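Local coordinates for protein adenosine kinase (Sinorhizobium meliloti, PDB 3UBO) that binds adenosine and ADP and, as a kinase of the pfkB family, probably transfers a phosphate from ATP to adenosine, at residues Asp7-Gly12 against Arg76-Gly81; Asp17-Cys22 against Gly312-Arg317; Phe80-Asp85 against Lys106-His111; Pro113-Met118 against Gly134-Leu139; Glu184-Leu189 against Val211-Ala216. One frame throughout, in Å; residues are numbered along the deposited sequence.

Interaction 1. Residues Asp7-Gly12 against Arg76-Gly81; sequences DVLTIG and RAAYFG
Asp7 and Arg76 close one end of this parallel strand pair, and Phe80 packs near the other. The Arg76 guanidinium grips the Asp7 carboxylate side-on in a salt bridge. NH2 of Arg76 lies 2.7 Å from OD1 of Asp7, and NE of Arg76 lies 2.9 Å from OD2 of Asp7. The two planes are turned 66° apart, and NH2 and NE each approach their oxygen from above the carboxylate plane. OD2 also accepts the backbone N of Arg76 on its anti lone pair. CG of Asp7 stays beside its own backbone N (chi1 -52°), which carries the carboxylate to Arg76. With an alanine here, the guanidinium would probably lose its charged mate and the Arg76 N its acceptor.

Backbone bonds then run between the strands. Val8 N reaches Arg76 O, and Phe80 N reaches Thr10 O. Between them Thr10 N reaches Ala78 O at 2.7 Å. CD1 of Leu9 sits over the centre of the Phe80 ring, 3.8 Å from its centroid, in a CH-pi contact. Thr10 OG1, bonded to Ala63 O, meets the edge of the Tyr79 ring.

The pair belongs to the central parallel sheet of the ribokinase-like core. Strand 152-158 flanks strand 6-11 on its other side. Helix 146-150 packs on the Leu9, Ala78 and Phe80 face, and helix 62-73 on the Val8, Thr10 and Ala77 face.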
# COMPACT_ATOMS: atom_id res chain seq x y z
N ASP A 7 16.69 17.74 -13.99
CA ASP A 7 15.67 18.10 -14.97
C ASP A 7 14.52 18.71 -14.25
O ASP A 7 14.12 19.80 -14.56
CB ASP A 7 15.27 16.88 -15.81
CG ASP A 7 16.49 16.21 -16.39
OD1 ASP A 7 17.10 16.93 -17.22
OD2 ASP A 7 16.91 15.09 -15.95
N VAL A 8 14.01 18.00 -13.24
CA VAL A 8 12.91 18.59 -12.45
C VAL A 8 13.01 18.58 -10.94
O VAL A 8 13.32 17.53 -10.27
CB VAL A 8 11.53 18.00 -12.75
CG1 VAL A 8 10.48 19.04 -12.35
CG2 VAL A 8 11.42 17.58 -14.25
N LEU A 9 12.71 19.77 -10.43
CA LEU A 9 12.51 19.98 -9.00
C LEU A 9 11.02 20.25 -8.66
O LEU A 9 10.33 21.14 -9.26
CB LEU A 9 13.40 21.10 -8.51
CG LEU A 9 13.23 21.68 -7.09
CD1 LEU A 9 13.69 20.69 -6.01
CD2 LEU A 9 13.99 23.00 -6.96
N THR A 10 10.50 19.46 -7.72
CA THR A 10 9.14 19.75 -7.26
C THR A 10 9.07 20.16 -5.79
O THR A 10 9.86 19.67 -4.94
CB THR A 10 8.09 18.64 -7.62
OG1 THR A 10 8.18 17.56 -6.67
CG2 THR A 10 8.33 18.12 -9.04
N ILE A 11 8.15 21.09 -5.55
CA ILE A 11 7.84 21.61 -4.23
C ILE A 11 6.33 21.51 -4.01
O ILE A 11 5.52 21.98 -4.84
CB ILE A 11 8.34 23.08 -4.02
CG1 ILE A 11 9.84 23.18 -4.23
CG2 ILE A 11 8.00 23.60 -2.58
CD1 ILE A 11 10.44 24.43 -3.59
N GLY A 12 5.98 20.86 -2.90
CA GLY A 12 4.60 20.52 -2.61
C GLY A 12 4.41 19.93 -1.21
O GLY A 12 5.37 19.55 -0.55
N ARG A 76 16.10 13.07 -14.03
CA ARG A 76 16.71 13.38 -12.73
C ARG A 76 15.88 14.45 -11.99
O ARG A 76 15.57 15.55 -12.54
CB ARG A 76 18.18 13.87 -12.84
CG ARG A 76 19.16 13.04 -13.74
CD ARG A 76 20.28 13.96 -14.36
NE ARG A 76 19.75 14.93 -15.36
CZ ARG A 76 20.32 16.10 -15.65
NH1 ARG A 76 21.43 16.46 -15.00
NH2 ARG A 76 19.76 16.91 -16.54
N ALA A 77 15.52 14.13 -10.76
CA ALA A 77 14.52 14.91 -10.03
C ALA A 77 14.91 15.17 -8.55
O ALA A 77 15.73 14.45 -7.96
CB ALA A 77 13.14 14.18 -10.12
N ALA A 78 14.26 16.16 -7.96
CA ALA A 78 14.53 16.56 -6.57
C ALA A 78 13.26 17.18 -5.98
O ALA A 78 12.39 17.73 -6.73
CB ALA A 78 15.71 17.54 -6.45
N TYR A 79 13.16 17.07 -4.65
CA TYR A 79 11.88 17.38 -4.00
C TYR A 79 12.11 18.06 -2.68
O TYR A 79 13.05 17.73 -1.94
CB TYR A 79 10.92 16.12 -3.88
CG TYR A 79 9.62 16.40 -3.06
CD1 TYR A 79 8.55 17.10 -3.63
CD2 TYR A 79 9.49 15.99 -1.72
CE1 TYR A 79 7.44 17.38 -2.93
CE2 TYR A 79 8.34 16.25 -1.01
CZ TYR A 79 7.34 16.96 -1.63
OH TYR A 79 6.21 17.28 -0.94
N PHE A 80 11.27 19.05 -2.42
CA PHE A 80 11.28 19.69 -1.11
C PHE A 80 9.89 19.52 -0.50
O PHE A 80 8.89 19.93 -1.16
CB PHE A 80 11.55 21.22 -1.18
CG PHE A 80 12.82 21.64 -1.88
CD1 PHE A 80 13.94 20.79 -1.95
CD2 PHE A 80 12.92 22.94 -2.44
CE1 PHE A 80 15.14 21.25 -2.54
CE2 PHE A 80 14.07 23.38 -3.06
CZ PHE A 80 15.19 22.56 -3.09
N GLY A 81 9.81 18.94 0.69
CA GLY A 81 8.54 18.74 1.36
C GLY A 81 8.64 18.88 2.86
O GLY A 81 9.74 18.90 3.42

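Interaction 2. Residues Asp17-Cys22 against Gly312-Arg317. With ADN (adenosine), chain C.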
# COMPACT_ATOMS: atom_id res chain seq x y z
N ASP A 17 -0.84 8.92 1.81
CA ASP A 17 -2.21 8.59 1.41
C ASP A 17 -2.72 7.33 2.05
O ASP A 17 -2.09 6.23 1.94
CB ASP A 17 -2.31 8.41 -0.12
CG ASP A 17 -2.30 9.72 -0.83
OD1 ASP A 17 -2.14 10.70 -0.09
OD2 ASP A 17 -2.42 9.83 -2.07
N ILE A 18 -3.89 7.47 2.66
CA ILE A 18 -4.55 6.31 3.26
C ILE A 18 -5.79 6.17 2.46
O ILE A 18 -6.64 7.09 2.45
CB ILE A 18 -4.87 6.52 4.76
CG1 ILE A 18 -3.74 7.40 5.35
CG2 ILE A 18 -5.08 5.19 5.44
CD1 ILE A 18 -3.31 7.04 6.66
N ILE A 19 -5.89 5.04 1.78
CA ILE A 19 -6.84 4.89 0.73
C ILE A 19 -7.75 3.67 0.95
O ILE A 19 -7.24 2.59 1.34
CB ILE A 19 -6.08 4.61 -0.59
CG1 ILE A 19 -5.02 5.67 -0.91
CG2 ILE A 19 -7.05 4.40 -1.74
CD1 ILE A 19 -3.77 5.07 -1.71
N ALA A 20 -9.04 3.81 0.63
CA ALA A 20 -9.97 2.68 0.59
C ALA A 20 -11.19 3.01 -0.26
O ALA A 20 -11.50 4.15 -0.53
CB ALA A 20 -10.43 2.22 2.04
N ARG A 21 -11.87 1.97 -0.70
CA ARG A 21 -13.06 2.08 -1.50
C ARG A 21 -14.27 2.40 -0.65
O ARG A 21 -14.34 2.03 0.52
CB ARG A 21 -13.23 0.73 -2.12
CG ARG A 21 -13.60 0.79 -3.53
CD ARG A 21 -12.59 0.09 -4.39
NE ARG A 21 -12.70 0.65 -5.73
CZ ARG A 21 -11.79 0.42 -6.65
NH1 ARG A 21 -10.74 -0.37 -6.37
NH2 ARG A 21 -11.95 0.98 -7.85
N CYS A 22 -15.23 3.10 -1.21
CA CYS A 22 -16.47 3.34 -0.52
C CYS A 22 -17.50 3.64 -1.61
O CYS A 22 -17.16 3.59 -2.80
CB CYS A 22 -16.31 4.50 0.43
SG CYS A 22 -16.49 6.04 -0.50
N GLY A 312 -4.49 2.56 -13.65
CA GLY A 312 -4.73 1.15 -13.44
C GLY A 312 -4.22 0.68 -12.07
O GLY A 312 -3.65 -0.41 -11.97
N GLN A 313 -4.38 1.45 -11.00
CA GLN A 313 -3.68 1.08 -9.76
C GLN A 313 -4.30 1.74 -8.56
O GLN A 313 -4.61 2.94 -8.59
CB GLN A 313 -2.25 1.61 -9.84
CG GLN A 313 -1.19 0.77 -9.25
CD GLN A 313 0.11 1.56 -9.23
OE1 GLN A 313 0.09 2.74 -8.88
NE2 GLN A 313 1.25 0.92 -9.58
N ILE A 314 -4.47 0.99 -7.48
CA ILE A 314 -4.82 1.63 -6.21
C ILE A 314 -3.50 2.18 -5.91
O ILE A 314 -2.55 1.41 -5.89
CB ILE A 314 -5.25 0.60 -5.11
CG1 ILE A 314 -6.76 0.39 -5.16
CG2 ILE A 314 -4.84 1.05 -3.74
CD1 ILE A 314 -7.50 1.67 -5.10
N GLY A 315 -3.43 3.51 -5.72
CA GLY A 315 -2.15 4.19 -5.54
C GLY A 315 -1.81 5.25 -6.60
O GLY A 315 -2.19 5.10 -7.79
N PRO A 316 -1.07 6.32 -6.18
CA PRO A 316 -0.71 7.42 -7.09
C PRO A 316 0.74 7.30 -7.69
O PRO A 316 1.03 8.13 -8.56
CB PRO A 316 -0.75 8.60 -6.16
CG PRO A 316 0.03 8.04 -4.91
CD PRO A 316 -0.47 6.54 -4.85
N ARG A 317 1.56 6.31 -7.30
CA ARG A 317 2.95 6.23 -7.79
C ARG A 317 3.35 4.87 -8.37
O ARG A 317 3.15 3.83 -7.74
CB ARG A 317 3.99 6.60 -6.67
CG ARG A 317 4.08 8.07 -6.25
CD ARG A 317 5.15 8.24 -5.17
NE ARG A 317 5.05 9.53 -4.47
CZ ARG A 317 5.86 9.88 -3.46
NH1 ARG A 317 6.82 9.00 -3.10
NH2 ARG A 317 5.73 11.08 -2.82
O5' ADN C . -3.75 14.32 -7.13
C5' ADN C . -3.13 13.11 -6.56
C4' ADN C . -2.50 13.31 -5.14
O4' ADN C . -3.00 14.45 -4.45
C3' ADN C . -2.36 12.20 -3.97
O3' ADN C . -1.44 11.14 -3.97
C2' ADN C . -2.27 13.09 -2.68
O2' ADN C . -1.17 12.80 -1.79
C1' ADN C . -2.28 14.45 -3.27
N9 ADN C . -2.93 15.43 -2.35
C8 ADN C . -4.22 15.44 -1.73
N7 ADN C . -4.41 16.68 -1.06
C5 ADN C . -3.24 17.44 -1.29
C6 ADN C . -2.84 18.73 -0.86
N6 ADN C . -3.70 19.57 -0.06
N1 ADN C . -1.55 19.21 -1.27
C2 ADN C . -0.70 18.39 -2.09
N3 ADN C . -1.06 17.10 -2.54
C4 ADN C . -2.33 16.65 -2.10
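Ile19 and Ile314 meet where the lid of the ribokinase-like fold faces the loop after helix 296-311. The lid strand 16-21 carries both the apolar contact and a ligand-binding carboxylate.

The van der Waals contacts are loose. CG2 of Ile19 lies 4.4 Å from CD1 of Ile314, and CD1 of Ile19 lies 4.3 Å from CA of Gly315. The Arg21 side chain bends at chi2. This brings a guanidinium nitrogen, NH1, to 4.0 Å from the CD1 methyl of Ile314. Leu319 of the second subunit also packs on Ile314.

No hydrogen bond joins the two segments directly. Gly315 N is bonded to Asp274 OD2. Asp17 makes its hydrogen bonds to adenosine, while Pro316 only packs against the sugar, with CB 3.4 Å from O3' of adenosine. CG of Asp17 lies beside its own backbone N (chi1 -76°), which turns the carboxylate toward the ribose, where each oxygen accepts one hydroxyl. Asn13, Gly61, Ser62 and Asn65 give further bonds to the nucleoside. A leucine in place of Asp17 would probably deprive both ribose hydroxyls of their acceptor. O2' donates to OD1 of Asp17 at 2.9 Å, and O3' donates to OD2 of Asp17 at 2.5 Å.

Interaction 3. Residues Phe80-Asp85 against Lys106-His111; sequences FGKVAD and KPLDGH
This is a loop-to-loop contact at the periphery of the chain, where Val83 and Ala84 lie against Pro107 and Leu108. Residues 80-85 run from strand 77-80 toward helix 87-98. Residues 106-111 follow strand 102-103.

One backbone hydrogen bond fixes the two loops. Leu108 N donates to Val83 O at 2.8 Å, nearly straight at 162°, and it lies in the carbonyl plane. Small apolar groups fill in beside it. CB of Ala84 sits 4.0 Å from CB of Leu108, and it also rests 3.8 Å from Gly110 O. CG2 of Val83 sits 4.3 Å from CB of Pro107. The Lys82 chain bends at chi2 and chi3, which brings NZ close to the carbonyl of Lys106. That nitrogen also has a long, weak ion pair with Asp143.

At the exposed end, CG of Asp85 is anti to its backbone N (chi1 -178°), and CB lies 3.5 Å from Asp109 N. OD2 of Asp85 then comes 3.8 Å from OD1 of Asp109. The two charges probably repel each other mildly, eased by solvent.

Ala84 N is bonded to Thr114 OG1, and Leu108 packs on Glu138. Residues 106-111 lead from outer core strand 102-103 toward lid strand 116-121, consistent with the core-and-lid layout of ribokinase-like pfkB kinases.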
# COMPACT_ATOMS: atom_id res chain seq x y z
N PHE A 80 11.27 19.05 -2.42
CA PHE A 80 11.28 19.69 -1.11
C PHE A 80 9.89 19.52 -0.50
O PHE A 80 8.89 19.93 -1.16
CB PHE A 80 11.55 21.22 -1.18
CG PHE A 80 12.82 21.64 -1.88
CD1 PHE A 80 13.94 20.79 -1.95
CD2 PHE A 80 12.92 22.94 -2.44
CE1 PHE A 80 15.14 21.25 -2.54
CE2 PHE A 80 14.07 23.38 -3.06
CZ PHE A 80 15.19 22.56 -3.09
N GLY A 81 9.81 18.94 0.69
CA GLY A 81 8.54 18.74 1.36
C GLY A 81 8.64 18.88 2.86
O GLY A 81 9.74 18.90 3.42
N LYS A 82 7.49 19.00 3.52
CA LYS A 82 7.45 19.15 4.97
C LYS A 82 6.94 17.88 5.64
O LYS A 82 5.79 17.48 5.44
CB LYS A 82 6.59 20.34 5.36
CG LYS A 82 7.30 21.36 6.24
CD LYS A 82 8.53 20.76 6.90
CE LYS A 82 9.70 21.72 6.85
NZ LYS A 82 10.93 21.13 7.45
N VAL A 83 7.79 17.25 6.44
CA VAL A 83 7.42 16.03 7.15
C VAL A 83 7.99 16.02 8.56
O VAL A 83 8.99 16.68 8.85
CB VAL A 83 7.90 14.77 6.40
CG1 VAL A 83 7.23 14.67 5.04
CG2 VAL A 83 9.42 14.80 6.25
N ALA A 84 7.35 15.26 9.45
CA ALA A 84 7.78 15.16 10.81
C ALA A 84 8.76 14.03 10.99
O ALA A 84 8.98 13.21 10.12
CB ALA A 84 6.63 15.08 11.73
N ASP A 85 9.44 14.05 12.13
CA ASP A 85 10.48 13.10 12.49
C ASP A 85 9.84 11.74 12.88
O ASP A 85 10.43 10.93 13.60
CB ASP A 85 11.26 13.69 13.67
CG ASP A 85 12.44 12.80 14.11
OD1 ASP A 85 12.71 11.82 13.36
OD2 ASP A 85 13.09 13.11 15.19
N LYS A 106 14.78 19.12 5.88
CA LYS A 106 14.86 18.74 7.29
C LYS A 106 13.49 18.44 7.91
O LYS A 106 12.53 19.18 7.71
CB LYS A 106 15.57 19.82 8.07
CG LYS A 106 16.20 19.35 9.41
CD LYS A 106 16.20 20.44 10.55
CE LYS A 106 17.51 20.37 11.45
NZ LYS A 106 18.78 20.08 10.64
N PRO A 107 13.37 17.32 8.65
CA PRO A 107 12.03 17.01 9.17
C PRO A 107 11.76 17.77 10.48
O PRO A 107 12.72 18.04 11.20
CB PRO A 107 12.12 15.50 9.46
CG PRO A 107 13.59 15.25 9.73
CD PRO A 107 14.29 16.17 8.75
N LEU A 108 10.48 18.00 10.79
CA LEU A 108 9.97 18.72 11.95
C LEU A 108 10.51 18.39 13.37
O LEU A 108 10.89 19.35 14.14
CB LEU A 108 8.46 18.64 11.98
CG LEU A 108 7.87 20.03 12.18
CD1 LEU A 108 8.64 21.02 11.34
CD2 LEU A 108 6.37 20.14 11.92
N ASP A 109 10.55 17.13 13.80
CA ASP A 109 10.85 16.93 15.28
C ASP A 109 9.60 17.14 16.15
O ASP A 109 9.40 18.21 16.72
CB ASP A 109 11.96 17.88 15.83
CG ASP A 109 13.37 17.56 15.29
OD1 ASP A 109 13.49 16.78 14.25
OD2 ASP A 109 14.34 18.08 15.94
N GLY A 110 8.74 16.13 16.18
CA GLY A 110 7.45 16.28 16.83
C GLY A 110 6.40 17.05 16.03
O GLY A 110 6.60 17.36 14.83
N HIS A 111 5.32 17.38 16.74
CA HIS A 111 4.06 17.92 16.18
C HIS A 111 4.27 19.21 15.38
O HIS A 111 5.12 19.97 15.71
CB HIS A 111 3.00 18.12 17.32
CG HIS A 111 2.43 16.83 17.88
ND1 HIS A 111 3.22 15.85 18.47
CD2 HIS A 111 1.15 16.36 17.93
CE1 HIS A 111 2.45 14.84 18.84
NE2 HIS A 111 1.19 15.12 18.53

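Interaction 4. Residues Pro113-Met118 against Gly134-Leu139; sequences PTARSM and GACVEL
At the foot of a lid hairpin, Pro113 and Ala115 meet Gly134, Ala135 and Cys136. Ala135 N donates to Pro113 O at 2.8 Å with an angle of 161°. The donor stands above the carbonyl plane, 43° out of it. CA of Gly134 lies 3.1 Å from the same oxygen in a CA-H...O contact. The positive phi of Gly134 suits glycine.

The bonded N-H opens a short 3-10 segment, 135-137, held by a bond from Glu138 N to Ala135 O at 3.0 Å. This segment follows lid strand 127-132, while residues 113-118 run into its antiparallel neighbour in the lid sheet of the ribokinase-like fold, strand 116-121. SG of Cys136 stays beside its own backbone N (chi1 -56°), which sets it against CB of Ala115, 3.4 Å from SG. CB of Ala135 lies 3.8 Å from Pro113 O.

Thr114 turns away from this contact. Its OG1 is bonded to Asp86 OD1 and to Ala84 N. Pro113 packs on Gln87 of the second subunit. Ser117, further along the strand, touches the bound adenosine.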
# COMPACT_ATOMS: atom_id res chain seq x y z
N PRO A 113 2.33 16.04 13.20
CA PRO A 113 2.94 14.86 12.60
C PRO A 113 2.78 14.98 11.08
O PRO A 113 2.11 15.93 10.60
CB PRO A 113 2.10 13.71 13.15
CG PRO A 113 0.92 14.39 13.86
CD PRO A 113 0.90 15.82 13.43
N THR A 114 3.42 14.05 10.39
CA THR A 114 3.44 14.04 8.95
C THR A 114 2.03 14.15 8.34
O THR A 114 1.07 13.51 8.77
CB THR A 114 4.21 12.79 8.51
OG1 THR A 114 5.58 12.94 8.91
CG2 THR A 114 4.11 12.52 7.04
N ALA A 115 1.87 15.02 7.36
CA ALA A 115 0.57 15.21 6.77
C ALA A 115 -0.00 13.93 6.20
O ALA A 115 0.76 13.07 5.81
CB ALA A 115 0.64 16.20 5.69
N ARG A 116 -1.32 13.79 6.17
CA ARG A 116 -1.95 12.58 5.66
C ARG A 116 -3.27 12.91 4.98
O ARG A 116 -3.92 13.90 5.31
CB ARG A 116 -2.18 11.58 6.79
CG ARG A 116 -3.36 11.91 7.69
CD ARG A 116 -3.79 10.70 8.50
NE ARG A 116 -3.99 11.02 9.91
CZ ARG A 116 -3.04 11.53 10.70
NH1 ARG A 116 -1.83 11.76 10.21
NH2 ARG A 116 -3.31 11.79 11.97
N SER A 117 -3.66 12.08 4.02
CA SER A 117 -4.90 12.32 3.31
C SER A 117 -5.74 11.06 3.22
O SER A 117 -5.24 9.96 2.88
CB SER A 117 -4.59 12.91 1.94
OG SER A 117 -5.76 13.19 1.22
N MSE A 118 -7.01 11.23 3.60
CA MSE A 118 -7.99 10.14 3.65
C MSE A 118 -8.58 10.11 2.30
O MSE A 118 -9.41 10.96 1.99
CB MSE A 118 -9.18 10.46 4.59
CG MSE A 118 -8.99 10.48 6.11
SE MSE A 118 -7.50 9.47 6.94
CE MSE A 118 -7.66 7.99 5.70
N GLY A 134 -0.89 18.63 8.74
CA GLY A 134 0.19 18.23 9.66
C GLY A 134 1.44 19.07 9.49
O GLY A 134 1.33 20.30 9.34
N ALA A 135 2.62 18.43 9.57
CA ALA A 135 3.92 19.04 9.30
C ALA A 135 3.95 20.05 8.11
O ALA A 135 4.49 21.13 8.24
CB ALA A 135 5.02 17.96 9.19
N CYS A 136 3.34 19.75 6.97
CA CYS A 136 3.25 20.70 5.87
C CYS A 136 3.01 22.24 6.16
O CYS A 136 3.24 23.09 5.30
CB CYS A 136 2.23 20.17 4.83
SG CYS A 136 2.72 18.46 4.28
N VAL A 137 2.55 22.64 7.32
CA VAL A 137 2.34 24.10 7.49
C VAL A 137 3.66 24.84 7.82
O VAL A 137 3.81 26.01 7.53
CB VAL A 137 1.29 24.42 8.56
CG1 VAL A 137 -0.10 24.00 8.10
CG2 VAL A 137 1.71 23.77 9.88
N GLU A 138 4.57 24.09 8.42
CA GLU A 138 5.96 24.46 8.76
C GLU A 138 6.87 24.57 7.55
O GLU A 138 8.06 24.72 7.70
CB GLU A 138 6.62 23.38 9.66
CG GLU A 138 5.95 23.07 10.99
CD GLU A 138 5.92 24.25 11.99
OE1 GLU A 138 6.63 25.28 11.72
OE2 GLU A 138 5.19 24.14 13.04
N LEU A 139 6.34 24.44 6.34
CA LEU A 139 7.25 24.50 5.22
C LEU A 139 7.37 25.95 4.85
O LEU A 139 6.35 26.66 4.68
CB LEU A 139 6.73 23.72 4.01
CG LEU A 139 7.57 23.91 2.72
CD1 LEU A 139 8.70 22.85 2.58
CD2 LEU A 139 6.67 24.04 1.50

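Interaction 5. Residues Glu184-Leu189 against Val211-Ala216; sequences ETAMTL and VDIVFA
Two chi1 torsions set Thr185 and Asp212 for a reciprocal pair of bonds. In Thr185, OG1 lies between the backbone N and the carbonyl carbon (chi1 70°), a turn that points it at Asp212 N, whose hydrogen it accepts at 3.0 Å. In Asp212, CG lies beside its own backbone N (chi1 -68°), which swings OD2 to 2.9 Å from Thr185 N. OD2 is met on its anti side, somewhat out of the carboxylate plane. Each residue therefore gives its backbone N-H to the side chain of the other. Thr185 OG1 is also bonded to Thr210 O, and Asp212 OD2 to His179 NE2. CG of Glu184 passes 3.5 Å from Asp212 OD2, while OE1 of Glu184 is bonded to Tyr290 OH.

Beyond this end the strands run parallel. Ile213 N donates to Thr185 O, Met187 N to Ile213 O, and Leu189 N to Phe215 O. Phe215 N donates to Met187 O at 2.7 Å. The Met187 side chain, present as selenomethionine, lays SE 4.1 Å from CG2 of Val211. CB of Ala186 and Met187 O meet the edge of the Phe215 ring.

The two strands are neighbours in the central sheet, joined by a beta-alpha-beta crossover through helices 192-197 and 199-207. Helix 199-207 packs on the Met187 and Val214 face. Helix 278-290 packs on the Ile213 and Phe215 face, where Phe286 meets the Phe215 ring edge-to-face. Strands 152-158 and 246-247 flank the pair.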
# COMPACT_ATOMS: atom_id res chain seq x y z
N GLU A 184 13.40 27.46 -15.69
CA GLU A 184 11.96 27.66 -15.89
C GLU A 184 11.16 27.20 -14.67
O GLU A 184 11.56 26.25 -13.96
CB GLU A 184 11.48 26.91 -17.14
CG GLU A 184 11.46 27.78 -18.40
CD GLU A 184 11.26 26.98 -19.65
OE1 GLU A 184 10.33 27.32 -20.43
OE2 GLU A 184 12.01 25.99 -19.83
N THR A 185 10.03 27.86 -14.43
CA THR A 185 9.22 27.54 -13.27
C THR A 185 7.87 26.97 -13.68
O THR A 185 7.23 27.46 -14.62
CB THR A 185 9.00 28.78 -12.34
OG1 THR A 185 8.13 29.74 -12.97
CG2 THR A 185 10.32 29.42 -11.96
N ALA A 186 7.41 25.97 -12.95
CA ALA A 186 6.12 25.44 -13.32
C ALA A 186 5.14 25.25 -12.17
O ALA A 186 5.55 25.07 -11.02
CB ALA A 186 6.29 24.15 -14.15
N MSE A 187 3.85 25.24 -12.51
CA MSE A 187 2.84 24.84 -11.54
C MSE A 187 1.63 24.02 -12.02
O MSE A 187 1.15 24.20 -13.12
CB MSE A 187 2.29 26.07 -10.83
CG MSE A 187 1.04 26.65 -11.52
SE MSE A 187 0.54 28.39 -10.68
CE MSE A 187 0.07 27.80 -8.83
N THR A 188 1.09 23.18 -11.14
CA THR A 188 -0.27 22.64 -11.33
C THR A 188 -1.32 23.46 -10.58
O THR A 188 -1.08 23.89 -9.48
CB THR A 188 -0.36 21.24 -10.76
OG1 THR A 188 -1.68 21.08 -10.27
CG2 THR A 188 0.55 21.08 -9.59
N LEU A 189 -2.50 23.66 -11.14
CA LEU A 189 -3.55 24.33 -10.38
C LEU A 189 -4.16 23.47 -9.25
O LEU A 189 -5.08 23.90 -8.53
CB LEU A 189 -4.67 24.74 -11.32
CG LEU A 189 -4.46 26.10 -11.94
CD1 LEU A 189 -3.00 26.36 -11.93
CD2 LEU A 189 -5.03 26.13 -13.32
N VAL A 211 5.73 32.38 -12.62
CA VAL A 211 5.50 31.05 -13.11
C VAL A 211 5.42 31.13 -14.60
O VAL A 211 4.55 31.82 -15.18
CB VAL A 211 4.13 30.44 -12.65
CG1 VAL A 211 3.89 29.05 -13.22
CG2 VAL A 211 4.09 30.35 -11.16
N ASP A 212 6.30 30.34 -15.21
CA ASP A 212 6.35 30.13 -16.63
C ASP A 212 5.19 29.24 -17.13
O ASP A 212 4.26 29.73 -17.79
CB ASP A 212 7.71 29.51 -16.98
CG ASP A 212 8.83 30.46 -16.76
OD1 ASP A 212 8.57 31.64 -17.11
OD2 ASP A 212 9.93 30.06 -16.24
N ILE A 213 5.29 27.95 -16.80
CA ILE A 213 4.39 26.87 -17.28
C ILE A 213 3.19 26.51 -16.34
O ILE A 213 3.36 26.40 -15.10
CB ILE A 213 5.20 25.57 -17.54
CG1 ILE A 213 6.43 25.88 -18.41
CG2 ILE A 213 4.33 24.51 -18.17
CD1 ILE A 213 7.60 24.93 -18.21
N VAL A 214 2.01 26.34 -16.92
CA VAL A 214 0.81 26.02 -16.14
C VAL A 214 0.13 24.68 -16.49
O VAL A 214 -0.45 24.55 -17.60
CB VAL A 214 -0.21 27.16 -16.27
CG1 VAL A 214 -1.60 26.72 -15.84
CG2 VAL A 214 0.26 28.31 -15.46
N PHE A 215 0.19 23.67 -15.60
CA PHE A 215 -0.63 22.43 -15.79
C PHE A 215 -1.94 22.55 -15.02
O PHE A 215 -1.96 23.08 -13.89
CB PHE A 215 0.09 21.16 -15.31
CG PHE A 215 1.41 20.90 -15.99
CD1 PHE A 215 1.52 19.89 -16.92
CD2 PHE A 215 2.55 21.67 -15.66
CE1 PHE A 215 2.73 19.62 -17.53
CE2 PHE A 215 3.77 21.42 -16.28
CZ PHE A 215 3.84 20.38 -17.24
N ALA A 216 -3.02 22.08 -15.64
CA ALA A 216 -4.36 22.12 -15.08
C ALA A 216 -5.32 21.06 -15.72
O ALA A 216 -5.04 20.50 -16.82
CB ALA A 216 -4.93 23.50 -15.26

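Overall arrangement
From the N terminus, interaction 1 pairs strand 6-11 with strand 77-80 and closes the first loop. Interaction 2 opens inside that loop, at strand 16-21, and closes only at 312-317, so the two cross. Interactions 3, 4 and 5 follow in series inside the long loop of interaction 2. Interaction 3, sharing Phe80 and Gly81 with interaction 1, closes the loop round helix 87-98 and strand 102-103. Interaction 4 closes the hairpin of strands 116-121 and 127-132. It touches interaction 3, joining core edge to lid, and meets interaction 2 through neighbouring lid strands. Interaction 5 closes the helical connection between strands 184-188 and 213-217, in the same core sheet as interaction 1.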